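Local structure of interleukin-2 receptor subunit beta (Mus musculus, 6DG5) at residues Ala144-Leu149 with Thr177-Gln182; His111-Leu116 with Pro197-Leu202; Leu28-Cys33 with Val83-Glu88; Arg15-Cys20 with Ala59-Leu64. The protein probably serves as a signalling subunit of the interleukin-2 receptor, transducing the mitogenic signal of this cytokine across the membrane, and also takes part in interleukin-15 reception. All blocks are in the same frame, centred on the assembly; numbering follows the deposited sequence.

Interaction 1: residues Ala144-Leu149 with Thr177-Gln182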
# COMPACT_ATOMS: atom_id res chain seq x y z
N ALA B 144 -2.73 -19.95 -5.90
CA ALA B 144 -2.27 -21.30 -5.63
C ALA B 144 -3.03 -22.29 -6.50
O ALA B 144 -4.16 -22.03 -6.92
CB ALA B 144 -2.44 -21.66 -4.14
N ARG B 145 -2.39 -23.43 -6.77
CA ARG B 145 -3.04 -24.50 -7.52
C ARG B 145 -2.84 -25.82 -6.80
O ARG B 145 -1.72 -26.17 -6.41
CB ARG B 145 -2.52 -24.58 -8.96
CG ARG B 145 -1.02 -24.78 -9.13
CD ARG B 145 -0.68 -24.83 -10.62
NE ARG B 145 0.74 -25.04 -10.88
CZ ARG B 145 1.26 -25.12 -12.10
NH1 ARG B 145 0.48 -25.01 -13.16
NH2 ARG B 145 2.56 -25.31 -12.25
N ARG B 146 -3.94 -26.56 -6.63
CA ARG B 146 -3.96 -27.84 -5.94
C ARG B 146 -4.16 -28.95 -6.96
O ARG B 146 -5.12 -28.90 -7.74
CB ARG B 146 -5.07 -27.87 -4.89
CG ARG B 146 -5.24 -29.20 -4.18
CD ARG B 146 -6.67 -29.39 -3.69
NE ARG B 146 -7.59 -29.74 -4.77
CZ ARG B 146 -8.44 -28.89 -5.34
NH1 ARG B 146 -8.51 -27.63 -4.93
NH2 ARG B 146 -9.23 -29.30 -6.33
N ARG B 147 -3.28 -29.94 -6.96
CA ARG B 147 -3.39 -31.06 -7.88
C ARG B 147 -3.34 -32.37 -7.13
O ARG B 147 -2.74 -32.48 -6.06
CB ARG B 147 -2.28 -31.03 -8.96
CG ARG B 147 -0.98 -31.72 -8.58
CD ARG B 147 -0.12 -31.96 -9.81
NE ARG B 147 1.19 -32.50 -9.49
CZ ARG B 147 2.09 -32.87 -10.40
NH1 ARG B 147 1.81 -32.77 -11.69
NH2 ARG B 147 3.27 -33.35 -10.02
N LEU B 148 -3.99 -33.38 -7.71
CA LEU B 148 -3.94 -34.73 -7.17
C LEU B 148 -2.62 -35.39 -7.57
O LEU B 148 -2.09 -35.12 -8.66
CB LEU B 148 -5.12 -35.55 -7.71
CG LEU B 148 -5.95 -36.38 -6.74
CD1 LEU B 148 -6.63 -35.48 -5.73
CD2 LEU B 148 -6.98 -37.20 -7.50
N LEU B 149 -2.08 -36.23 -6.69
CA LEU B 149 -0.82 -36.88 -7.00
C LEU B 149 -0.98 -37.83 -8.18
O LEU B 149 -1.86 -38.69 -8.19
CB LEU B 149 -0.30 -37.65 -5.78
CG LEU B 149 0.82 -36.97 -5.00
CD1 LEU B 149 1.67 -38.00 -4.26
CD2 LEU B 149 1.69 -36.12 -5.91
N THR B 177 -5.76 -39.07 0.94
CA THR B 177 -5.46 -38.69 -0.43
C THR B 177 -4.30 -37.71 -0.44
O THR B 177 -4.24 -36.80 0.40
CB THR B 177 -6.70 -38.08 -1.11
OG1 THR B 177 -7.77 -39.02 -1.09
CG2 THR B 177 -6.39 -37.71 -2.55
N SER B 178 -3.39 -37.89 -1.39
CA SER B 178 -2.18 -37.09 -1.48
C SER B 178 -2.35 -35.97 -2.50
O SER B 178 -2.78 -36.22 -3.64
CB SER B 178 -0.98 -37.96 -1.85
OG SER B 178 -0.77 -38.98 -0.89
N TYR B 179 -2.00 -34.75 -2.11
CA TYR B 179 -2.11 -33.57 -2.96
C TYR B 179 -0.76 -32.89 -3.09
O TYR B 179 0.17 -33.13 -2.31
CB TYR B 179 -3.13 -32.57 -2.39
CG TYR B 179 -4.51 -33.13 -2.16
CD1 TYR B 179 -4.83 -33.77 -0.97
CD2 TYR B 179 -5.51 -32.99 -3.11
CE1 TYR B 179 -6.10 -34.27 -0.74
CE2 TYR B 179 -6.78 -33.48 -2.90
CZ TYR B 179 -7.07 -34.13 -1.71
OH TYR B 179 -8.33 -34.62 -1.50
N GLU B 180 -0.66 -32.01 -4.09
CA GLU B 180 0.51 -31.19 -4.33
C GLU B 180 0.05 -29.76 -4.61
O GLU B 180 -0.93 -29.55 -5.33
CB GLU B 180 1.35 -31.73 -5.50
CG GLU B 180 2.86 -31.67 -5.29
CD GLU B 180 3.63 -32.46 -6.34
OE1 GLU B 180 2.99 -33.18 -7.13
OE2 GLU B 180 4.87 -32.36 -6.36
N VAL B 181 0.76 -28.79 -4.04
CA VAL B 181 0.32 -27.40 -4.07
C VAL B 181 1.50 -26.49 -4.42
O VAL B 181 2.60 -26.66 -3.89
CB VAL B 181 -0.30 -26.98 -2.71
CG1 VAL B 181 -0.34 -25.47 -2.58
CG2 VAL B 181 -1.70 -27.55 -2.58
N GLN B 182 1.25 -25.54 -5.32
CA GLN B 182 2.19 -24.48 -5.65
C GLN B 182 1.50 -23.14 -5.52
O GLN B 182 0.31 -23.01 -5.81
CB GLN B 182 2.74 -24.63 -7.08
CG GLN B 182 3.64 -25.83 -7.29
CD GLN B 182 4.23 -25.85 -8.69
OE1 GLN B 182 3.51 -25.93 -9.68
NE2 GLN B 182 5.56 -25.77 -8.77
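R145-L148 and Y179-Q182 pair antiparallel, the axes of segments 144-148 and 178-182 coming within 4.7 Å at 155°; R145-Q182 and R147-E180 are hydrogen-bonded pairs, R146-V181 and L148-Y179 non-hydrogen-bonded ones. L149 N extends the register with a bond to S178 O.

On one face two arginines each lie alongside their partner across the strands, pointing the same way, and give NE and NH2 to a single oxygen. R147 forms a salt bridge with E180 OE1, 3.0 Å from R147 NE and 2.9 Å from R147 NH2. The oxygen lies in the guanidinium plane, but the carboxylate is turned 46° from it, and both donors arrive from the same side above the carboxylate plane. R145 instead holds a neutral amide: Q182 OE1 is 3.1 Å from R145 NE and 2.8 Å from R145 NH2, with amide and guanidinium nearly coplanar (12°). This double grip, together with a bond from Q182 NE2 to S199 O, fixes the rotation of the amide. The two guanidinium groups also make cation-pi contacts, R145 with W198 and R147 with W153.

Elsewhere the Y179 ring is approached obliquely, by R146 CD at 3.8 Å from CD2 and by L148 CD1 at 3.5 Å from CE2. Y179 OH bonds I174 N, the tyrosine corner of fibronectin type-III domains.

Strand 140-148 is flanked by strand 157-161 through R146 and S157, while strand 178-187 carries strand 202-205 through Y179-F204 and V181-L202, making this pair the middle of a four-stranded sheet.

Interaction 2: residues His111-Leu116 with Pro197-Leu202. With MAN (alpha-D-mannopyranose), chain E; NAG (2-acetamido-2-deoxy-beta-D-glucopyranose), chain D; FUC (alpha-L-fucopyranose), chain C.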
# COMPACT_ATOMS: atom_id res chain seq x y z
N HIS B 111 8.18 -19.06 -0.76
CA HIS B 111 8.97 -20.12 -0.17
C HIS B 111 8.39 -20.48 1.19
O HIS B 111 7.36 -19.95 1.62
CB HIS B 111 10.44 -19.70 -0.04
CG HIS B 111 10.65 -18.46 0.77
ND1 HIS B 111 10.77 -18.47 2.14
CD2 HIS B 111 10.75 -17.16 0.39
CE1 HIS B 111 10.95 -17.24 2.58
NE2 HIS B 111 10.93 -16.42 1.54
N SER B 112 9.06 -21.42 1.87
CA SER B 112 8.68 -21.85 3.22
C SER B 112 7.24 -22.35 3.27
O SER B 112 6.50 -22.08 4.22
CB SER B 112 8.89 -20.73 4.24
OG SER B 112 10.27 -20.46 4.43
N LEU B 113 6.83 -23.09 2.24
CA LEU B 113 5.52 -23.72 2.26
C LEU B 113 5.48 -24.84 3.28
O LEU B 113 6.40 -25.67 3.34
CB LEU B 113 5.16 -24.25 0.87
CG LEU B 113 4.22 -23.41 0.01
CD1 LEU B 113 4.99 -22.33 -0.72
CD2 LEU B 113 3.44 -24.28 -0.96
N GLN B 114 4.43 -24.86 4.10
CA GLN B 114 4.29 -25.92 5.09
C GLN B 114 2.83 -26.01 5.52
O GLN B 114 2.05 -25.08 5.32
CB GLN B 114 5.19 -25.68 6.31
CG GLN B 114 4.77 -24.51 7.18
CD GLN B 114 5.50 -24.49 8.50
OE1 GLN B 114 6.01 -25.52 8.95
NE2 GLN B 114 5.55 -23.33 9.14
N VAL B 115 2.50 -27.15 6.12
CA VAL B 115 1.15 -27.43 6.59
C VAL B 115 1.12 -27.20 8.10
O VAL B 115 1.87 -27.83 8.85
CB VAL B 115 0.72 -28.86 6.25
CG1 VAL B 115 -0.67 -29.13 6.79
CG2 VAL B 115 0.77 -29.08 4.75
N LEU B 116 0.25 -26.29 8.54
CA LEU B 116 0.09 -26.03 9.97
C LEU B 116 -0.95 -26.94 10.60
O LEU B 116 -0.75 -27.41 11.73
CB LEU B 116 -0.29 -24.56 10.20
CG LEU B 116 0.79 -23.52 9.91
CD1 LEU B 116 0.33 -22.14 10.34
CD2 LEU B 116 2.10 -23.89 10.60
N PRO B 197 7.16 -16.98 -10.51
CA PRO B 197 7.17 -18.42 -10.75
C PRO B 197 6.50 -19.17 -9.60
O PRO B 197 6.40 -18.69 -8.48
CB PRO B 197 8.66 -18.77 -10.85
CG PRO B 197 9.30 -17.49 -11.25
CD PRO B 197 8.52 -16.42 -10.56
N TRP B 198 6.03 -20.37 -9.92
CA TRP B 198 5.36 -21.19 -8.92
C TRP B 198 6.35 -21.62 -7.84
O TRP B 198 7.53 -21.87 -8.11
CB TRP B 198 4.74 -22.42 -9.57
CG TRP B 198 3.55 -22.11 -10.42
CD1 TRP B 198 3.50 -22.08 -11.78
CD2 TRP B 198 2.23 -21.78 -9.96
NE1 TRP B 198 2.23 -21.76 -12.20
CE2 TRP B 198 1.43 -21.57 -11.10
CE3 TRP B 198 1.65 -21.65 -8.70
CZ2 TRP B 198 0.08 -21.23 -11.02
CZ3 TRP B 198 0.31 -21.31 -8.62
CH2 TRP B 198 -0.46 -21.11 -9.77
N SER B 199 5.86 -21.69 -6.61
CA SER B 199 6.69 -22.11 -5.49
C SER B 199 7.08 -23.58 -5.63
O SER B 199 6.47 -24.34 -6.40
CB SER B 199 5.95 -21.90 -4.17
OG SER B 199 4.78 -22.71 -4.11
N GLN B 200 8.10 -23.98 -4.88
CA GLN B 200 8.46 -25.39 -4.81
C GLN B 200 7.26 -26.17 -4.30
O GLN B 200 6.75 -25.87 -3.21
CB GLN B 200 9.67 -25.61 -3.90
CG GLN B 200 11.00 -25.61 -4.63
CD GLN B 200 12.15 -26.05 -3.73
OE1 GLN B 200 12.04 -27.03 -2.99
NE2 GLN B 200 13.26 -25.33 -3.80
N PRO B 201 6.77 -27.16 -5.04
CA PRO B 201 5.52 -27.83 -4.67
C PRO B 201 5.62 -28.50 -3.30
O PRO B 201 6.66 -29.02 -2.91
CB PRO B 201 5.31 -28.85 -5.79
CG PRO B 201 6.65 -29.01 -6.43
CD PRO B 201 7.32 -27.68 -6.30
N LEU B 202 4.50 -28.47 -2.58
CA LEU B 202 4.37 -29.06 -1.26
C LEU B 202 3.43 -30.26 -1.35
O LEU B 202 2.26 -30.10 -1.70
CB LEU B 202 3.85 -28.04 -0.25
CG LEU B 202 3.49 -28.56 1.14
CD1 LEU B 202 4.73 -28.70 2.00
CD2 LEU B 202 2.46 -27.65 1.79
C1 MAN E . 12.32 -25.69 -8.97
C2 MAN E . 11.09 -26.61 -9.15
C3 MAN E . 9.93 -25.83 -9.77
C4 MAN E . 9.62 -24.57 -8.95
C5 MAN E . 10.88 -23.70 -8.84
C6 MAN E . 10.67 -22.49 -7.93
O2 MAN E . 10.60 -27.09 -7.90
O3 MAN E . 8.76 -26.63 -9.89
O4 MAN E . 8.60 -23.82 -9.59
O5 MAN E . 11.98 -24.48 -8.28
O6 MAN E . 11.81 -21.64 -8.04
C1 NAG D . -4.40 -20.77 8.87
C2 NAG D . -5.55 -20.17 9.70
C3 NAG D . -5.35 -18.67 9.89
C4 NAG D . -3.95 -18.36 10.42
C5 NAG D . -2.90 -19.04 9.55
C6 NAG D . -1.49 -18.88 10.07
C7 NAG D . -7.97 -20.61 9.75
C8 NAG D . -9.20 -20.87 8.94
N2 NAG D . -6.83 -20.44 9.07
O3 NAG D . -6.33 -18.19 10.81
O4 NAG D . -3.72 -16.95 10.39
O5 NAG D . -3.16 -20.45 9.48
O6 NAG D . -1.34 -19.45 11.36
O7 NAG D . -8.00 -20.55 10.98
C1 FUC C . 14.57 -14.39 -11.30
C2 FUC C . 13.55 -13.37 -10.73
C3 FUC C . 12.14 -13.97 -10.62
C4 FUC C . 12.16 -15.51 -10.62
C5 FUC C . 12.87 -16.03 -11.88
C6 FUC C . 13.40 -17.45 -11.74
O2 FUC C . 13.52 -12.17 -11.49
O3 FUC C . 11.53 -13.53 -9.41
O4 FUC C . 12.77 -16.03 -9.44
O5 FUC C . 13.98 -15.20 -12.30
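L113 and L202 join the edge strand 111-118 of the fibronectin type-III domain to the chain leaving the WSXWS motif, whose last three residues are P197, W198 and S199.

The contact between the segments is apolar, with no hydrogen bond across it. The two leucines cross obliquely, L113 CD2 lying 3.8 Å from L202 CB. L202 CG stands anti to its backbone N (chi1 172°); beyond it the methyls divide, CD1 going to the backbone at 3.7 Å from L113 O and CD2 to the side chain of V115, 3.7 Å from CG2. The other branch of L113 rests on the motif serine, CD1 being 3.4 Å from S199 OG.

Polar groups look elsewhere. S199 OG bonds V183 N of the neighbouring strand 178-187, tying the motif to that strand. H111 ND1 is hydrogen-bonded to S112 OG, which lies in the plane of the imidazole at its edge, and H111 NE2 pairs with S130 OG.

Sugars flank both ends. L116 CD1 lies 3.3 Å from O6 of a GlcNAc (chain D), and P197 CG is 3.5 Å from C4 of a fucose. A mannose of the glycan carried by N17 covers the loop after the motif, its O2 at 3.6 Å from Q200 CG. The same mannose donates from O4 to the carbonyl oxygen of W198, with 2.7 Å between MAN O4 and W198 O.

Interaction 3: residues Leu28-Cys33 with Val83-Glu88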
# COMPACT_ATOMS: atom_id res chain seq x y z
N LEU B 28 28.63 -16.38 -37.61
CA LEU B 28 27.72 -15.26 -37.44
C LEU B 28 27.49 -14.96 -35.96
O LEU B 28 27.53 -13.81 -35.54
CB LEU B 28 26.38 -15.55 -38.13
N ASN B 29 27.25 -16.01 -35.17
CA ASN B 29 27.03 -15.88 -33.74
C ASN B 29 28.37 -15.94 -33.02
O ASN B 29 29.09 -16.94 -33.11
CB ASN B 29 26.10 -16.99 -33.24
CG ASN B 29 25.67 -16.79 -31.80
OD1 ASN B 29 25.55 -15.66 -31.33
ND2 ASN B 29 25.44 -17.89 -31.09
N VAL B 30 28.71 -14.86 -32.31
CA VAL B 30 30.03 -14.73 -31.70
C VAL B 30 30.05 -15.41 -30.33
O VAL B 30 29.04 -15.93 -29.87
CB VAL B 30 30.44 -13.25 -31.58
CG1 VAL B 30 30.79 -12.70 -32.95
CG2 VAL B 30 29.32 -12.45 -30.95
N THR B 31 31.22 -15.38 -29.68
CA THR B 31 31.43 -16.21 -28.50
C THR B 31 30.83 -15.58 -27.24
O THR B 31 30.17 -16.27 -26.46
CB THR B 31 32.93 -16.45 -28.30
OG1 THR B 31 33.64 -15.21 -28.40
CG2 THR B 31 33.46 -17.42 -29.34
N THR B 32 31.06 -14.29 -27.02
CA THR B 32 30.69 -13.64 -25.77
C THR B 32 29.80 -12.43 -26.05
O THR B 32 30.03 -11.69 -27.00
CB THR B 32 31.94 -13.23 -24.98
OG1 THR B 32 32.11 -14.11 -23.86
CG2 THR B 32 31.84 -11.80 -24.47
N CYS B 33 28.78 -12.26 -25.20
CA CYS B 33 27.89 -11.11 -25.24
C CYS B 33 27.58 -10.68 -23.81
O CYS B 33 27.45 -11.51 -22.91
CB CYS B 33 26.58 -11.43 -25.96
SG CYS B 33 26.71 -11.80 -27.73
N VAL B 83 22.85 -4.38 -25.13
CA VAL B 83 23.45 -5.69 -25.37
C VAL B 83 24.62 -5.49 -26.31
O VAL B 83 24.45 -5.02 -27.44
CB VAL B 83 22.43 -6.69 -25.95
CG1 VAL B 83 23.09 -8.05 -26.14
CG2 VAL B 83 21.22 -6.79 -25.04
N VAL B 84 25.82 -5.85 -25.84
CA VAL B 84 27.04 -5.73 -26.62
C VAL B 84 27.66 -7.11 -26.78
O VAL B 84 27.66 -7.91 -25.84
CB VAL B 84 28.04 -4.75 -25.97
CG1 VAL B 84 27.53 -3.33 -26.09
CG2 VAL B 84 28.26 -5.12 -24.51
N CYS B 85 28.17 -7.40 -27.98
CA CYS B 85 28.78 -8.68 -28.28
C CYS B 85 30.18 -8.45 -28.84
O CYS B 85 30.37 -7.60 -29.72
CB CYS B 85 27.94 -9.48 -29.28
SG CYS B 85 26.33 -10.03 -28.66
N TRP B 86 31.14 -9.21 -28.33
CA TRP B 86 32.53 -9.07 -28.75
C TRP B 86 32.73 -9.71 -30.12
O TRP B 86 32.41 -10.89 -30.31
CB TRP B 86 33.46 -9.70 -27.72
CG TRP B 86 34.91 -9.41 -27.95
CD1 TRP B 86 35.78 -10.13 -28.71
CD2 TRP B 86 35.65 -8.31 -27.40
NE1 TRP B 86 37.03 -9.55 -28.67
CE2 TRP B 86 36.97 -8.43 -27.88
CE3 TRP B 86 35.33 -7.24 -26.56
CZ2 TRP B 86 37.98 -7.53 -27.54
CZ3 TRP B 86 36.33 -6.34 -26.23
CH2 TRP B 86 37.63 -6.49 -26.72
N GLU B 87 33.26 -8.93 -31.06
CA GLU B 87 33.52 -9.44 -32.41
C GLU B 87 35.00 -9.34 -32.74
O GLU B 87 35.85 -9.30 -31.84
CB GLU B 87 32.68 -8.68 -33.43
CG GLU B 87 31.18 -8.93 -33.30
CD GLU B 87 30.35 -8.00 -34.16
OE1 GLU B 87 30.92 -7.34 -35.06
OE2 GLU B 87 29.13 -7.91 -33.94
N GLU B 88 35.32 -9.30 -34.04
CA GLU B 88 36.73 -9.26 -34.44
C GLU B 88 37.38 -7.94 -34.05
O GLU B 88 38.53 -7.92 -33.61
CB GLU B 88 36.85 -9.50 -35.95
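C33 and C85 face each other as an antiparallel non-hydrogen-bonded pair and are joined by a disulfide, SG to SG 2.0 Å. Both SG atoms stand anti to their own carbonyl carbon (chi1 -65° and -67°), which turns the sulfurs toward one another from the same face of the sheet; the chi3 of 107° gives the bridge a right-handed twist. The CA atoms are only 4.0 Å apart.

V30 reaches across beside this bridge. Its CG2 touches C85 CB at 3.7 Å, its CB sits 3.3 Å from W86 O, and its other methyl, CG1, meets E87 CG at 3.8 Å where the two side chains pass at a slant. T32 and W86 touch near the backbone alone, T32 CG2 lying 4.2 Å from W86 CB; the indole leads away from the loop and packs edge-to-face with W91. Their main-chain atoms hold the register: W86 N donates to T32 O over 3.0 Å.

Within the receptor's N-terminal domain the bridge joins the start of strand 33-39 to the end of its antiparallel neighbour 79-86, where V30 and T32 bring the preceding loop along. W22 of strand 17-23 packs on both cysteines, and strand 79-86 lies between strands 33-39 and 91-99, bonded to them through V84-H34 and C85-R92.

Interaction 4: residues Arg15-Cys20 with Ala59-Leu64. With NAG (2-acetamido-2-deoxy-beta-D-glucopyranose), chain F; NAG (2-acetamido-2-deoxy-beta-D-glucopyranose), chain G.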
# COMPACT_ATOMS: atom_id res chain seq x y z
N ARG B 15 13.51 -5.34 -5.80
CA ARG B 15 14.52 -4.98 -4.81
C ARG B 15 15.83 -4.58 -5.48
O ARG B 15 16.05 -3.40 -5.75
CB ARG B 15 14.76 -6.13 -3.83
CG ARG B 15 13.78 -6.18 -2.66
CD ARG B 15 13.48 -4.78 -2.14
NE ARG B 15 13.17 -4.77 -0.72
CZ ARG B 15 12.68 -3.72 -0.07
NH1 ARG B 15 12.43 -2.59 -0.72
NH2 ARG B 15 12.42 -3.80 1.23
N ALA B 16 16.70 -5.55 -5.75
CA ALA B 16 18.01 -5.23 -6.31
C ALA B 16 18.45 -6.19 -7.41
O ALA B 16 19.65 -6.31 -7.67
CB ALA B 16 19.07 -5.21 -5.20
N ASN B 17 17.52 -6.86 -8.08
CA ASN B 17 17.84 -7.87 -9.07
C ASN B 17 17.05 -7.60 -10.34
O ASN B 17 15.82 -7.48 -10.31
CB ASN B 17 17.53 -9.28 -8.53
CG ASN B 17 18.03 -10.40 -9.44
OD1 ASN B 17 18.24 -10.22 -10.64
ND2 ASN B 17 18.22 -11.58 -8.85
N VAL B 18 17.77 -7.48 -11.46
CA VAL B 18 17.18 -7.35 -12.78
C VAL B 18 17.73 -8.48 -13.63
O VAL B 18 18.95 -8.63 -13.76
CB VAL B 18 17.48 -5.99 -13.41
CG1 VAL B 18 16.87 -5.90 -14.80
CG2 VAL B 18 16.95 -4.86 -12.53
N SER B 19 16.84 -9.29 -14.20
CA SER B 19 17.22 -10.44 -15.01
C SER B 19 16.71 -10.26 -16.43
O SER B 19 15.52 -9.99 -16.63
CB SER B 19 16.66 -11.74 -14.41
OG SER B 19 17.18 -12.87 -15.08
N CYS B 20 17.60 -10.41 -17.40
CA CYS B 20 17.28 -10.22 -18.81
C CYS B 20 17.50 -11.52 -19.57
O CYS B 20 18.45 -12.26 -19.29
CB CYS B 20 18.13 -9.11 -19.43
SG CYS B 20 17.83 -7.45 -18.78
N ALA B 59 20.48 -15.82 -20.69
CA ALA B 59 20.08 -15.10 -19.49
C ALA B 59 21.24 -14.34 -18.87
O ALA B 59 22.41 -14.66 -19.08
CB ALA B 59 19.47 -16.05 -18.46
N CYS B 60 20.89 -13.32 -18.09
CA CYS B 60 21.84 -12.44 -17.43
C CYS B 60 21.22 -11.97 -16.12
O CYS B 60 20.00 -11.80 -16.03
CB CYS B 60 22.18 -11.24 -18.31
SG CYS B 60 23.92 -10.75 -18.38
N ASN B 61 22.07 -11.74 -15.12
CA ASN B 61 21.60 -11.33 -13.79
C ASN B 61 22.36 -10.09 -13.35
O ASN B 61 23.55 -10.16 -13.04
CB ASN B 61 21.77 -12.47 -12.78
CG ASN B 61 20.77 -13.58 -13.00
OD1 ASN B 61 19.68 -13.36 -13.52
ND2 ASN B 61 21.14 -14.79 -12.59
N LEU B 62 21.67 -8.96 -13.33
CA LEU B 62 22.23 -7.70 -12.85
C LEU B 62 21.90 -7.56 -11.37
O LEU B 62 20.75 -7.28 -11.01
CB LEU B 62 21.69 -6.52 -13.66
CG LEU B 62 22.07 -6.47 -15.14
CD1 LEU B 62 20.98 -5.80 -15.95
CD2 LEU B 62 23.40 -5.75 -15.31
N ILE B 63 22.89 -7.78 -10.51
CA ILE B 63 22.72 -7.63 -9.07
C ILE B 63 23.04 -6.18 -8.72
O ILE B 63 24.21 -5.77 -8.77
CB ILE B 63 23.60 -8.61 -8.29
CG1 ILE B 63 23.15 -10.06 -8.54
CG2 ILE B 63 23.54 -8.30 -6.80
CD1 ILE B 63 23.92 -10.76 -9.63
N LEU B 64 22.02 -5.41 -8.38
CA LEU B 64 22.14 -3.97 -8.22
C LEU B 64 22.41 -3.52 -6.79
O LEU B 64 22.56 -2.31 -6.56
CB LEU B 64 20.87 -3.27 -8.72
CG LEU B 64 20.76 -2.90 -10.20
CD1 LEU B 64 20.58 -4.12 -11.06
CD2 LEU B 64 19.60 -1.93 -10.40
C1 NAG F . 18.66 -12.76 -9.54
C2 NAG F . 19.04 -13.84 -8.51
C3 NAG F . 19.23 -15.21 -9.19
C4 NAG F . 18.07 -15.55 -10.11
C5 NAG F . 17.87 -14.40 -11.09
C6 NAG F . 16.73 -14.60 -12.06
C7 NAG F . 20.26 -12.91 -6.59
C8 NAG F . 21.61 -12.59 -6.02
N2 NAG F . 20.25 -13.46 -7.81
O3 NAG F . 19.37 -16.21 -8.19
O4 NAG F . 18.38 -16.75 -10.80
O5 NAG F . 17.58 -13.22 -10.35
O6 NAG F . 15.69 -13.66 -11.84
O7 NAG F . 19.22 -12.69 -5.97
C1 NAG G . 17.29 -17.70 -10.88
C2 NAG G . 17.58 -18.59 -12.09
C3 NAG G . 16.50 -19.65 -12.24
C4 NAG G . 16.28 -20.41 -10.93
C5 NAG G . 16.07 -19.43 -9.78
C6 NAG G . 15.97 -20.09 -8.43
C7 NAG G . 18.84 -17.27 -13.73
C8 NAG G . 18.75 -16.47 -15.00
N2 NAG G . 17.69 -17.79 -13.30
O3 NAG G . 16.87 -20.56 -13.27
O4 NAG G . 15.14 -21.24 -11.08
O5 NAG G . 17.17 -18.51 -9.71
O6 NAG G . 17.25 -20.44 -7.93
O7 NAG G . 19.89 -17.43 -13.13
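V18, L62 and L64 form the apolar side of this strand pair: V18 CG2 meets L64 CD1 at 4.0 Å, and V18 CB and L62 CB lie 4.3 Å apart. A16 extends the patch at one end, against L64. At the other end C20 and C60 sit on the same face without bonding each other; their disulfides go to C10 and C48.

Backbone bonds knit the antiparallel strands, V18 with L62 in both directions and L64 N to A16 O, while C60 N to C20 O is weak.

The opposite face is polar and carries sugar. N17 ND2 is bonded covalently to C1 of a GlcNAc (chain F). S19 OG lies 3.0 Å from N61 OD1 and 3.2 Å from C60 O, two acceptors for one proton. N61 has its CG beside the backbone N (chi1 -72°), and its amide meets both sugars: OD1 is 3.2 Å from C5 of the first GlcNAc, and ND2 donates to O7 of the second (chain G) over 3.0 Å at 160°. A59 CB touches C8 of that second sugar at 3.6 Å.

N17, V18 and S19 spell the N-glycosylation sequon, here on a strand of the N-terminal domain, two of whose disulfides, C10-C20 and C48-C60, are the characteristic pair of class I cytokine receptors.

Interactions 1 and 2 share the fibronectin type-III domain, their centres 11 Å apart, and touch directly: Q182 NE2 lies 2.9 Å from S199 O, and W198 of the WSXWS motif packs on R145. Interactions 3 and 4 both belong to the N-terminal beta-sandwich domain, with centres 21 Å apart and their segments alternating along the chain. Interaction 3 is remote, its centre about 45 Å from that of interaction 1. Interactions 2 and 4 come within about 10 Å at their nearest protein atoms without touching, yet one glycan links them: rooted on N17 in interaction 4, it reaches W198 and Q200 in interaction 2, spanning the two domains.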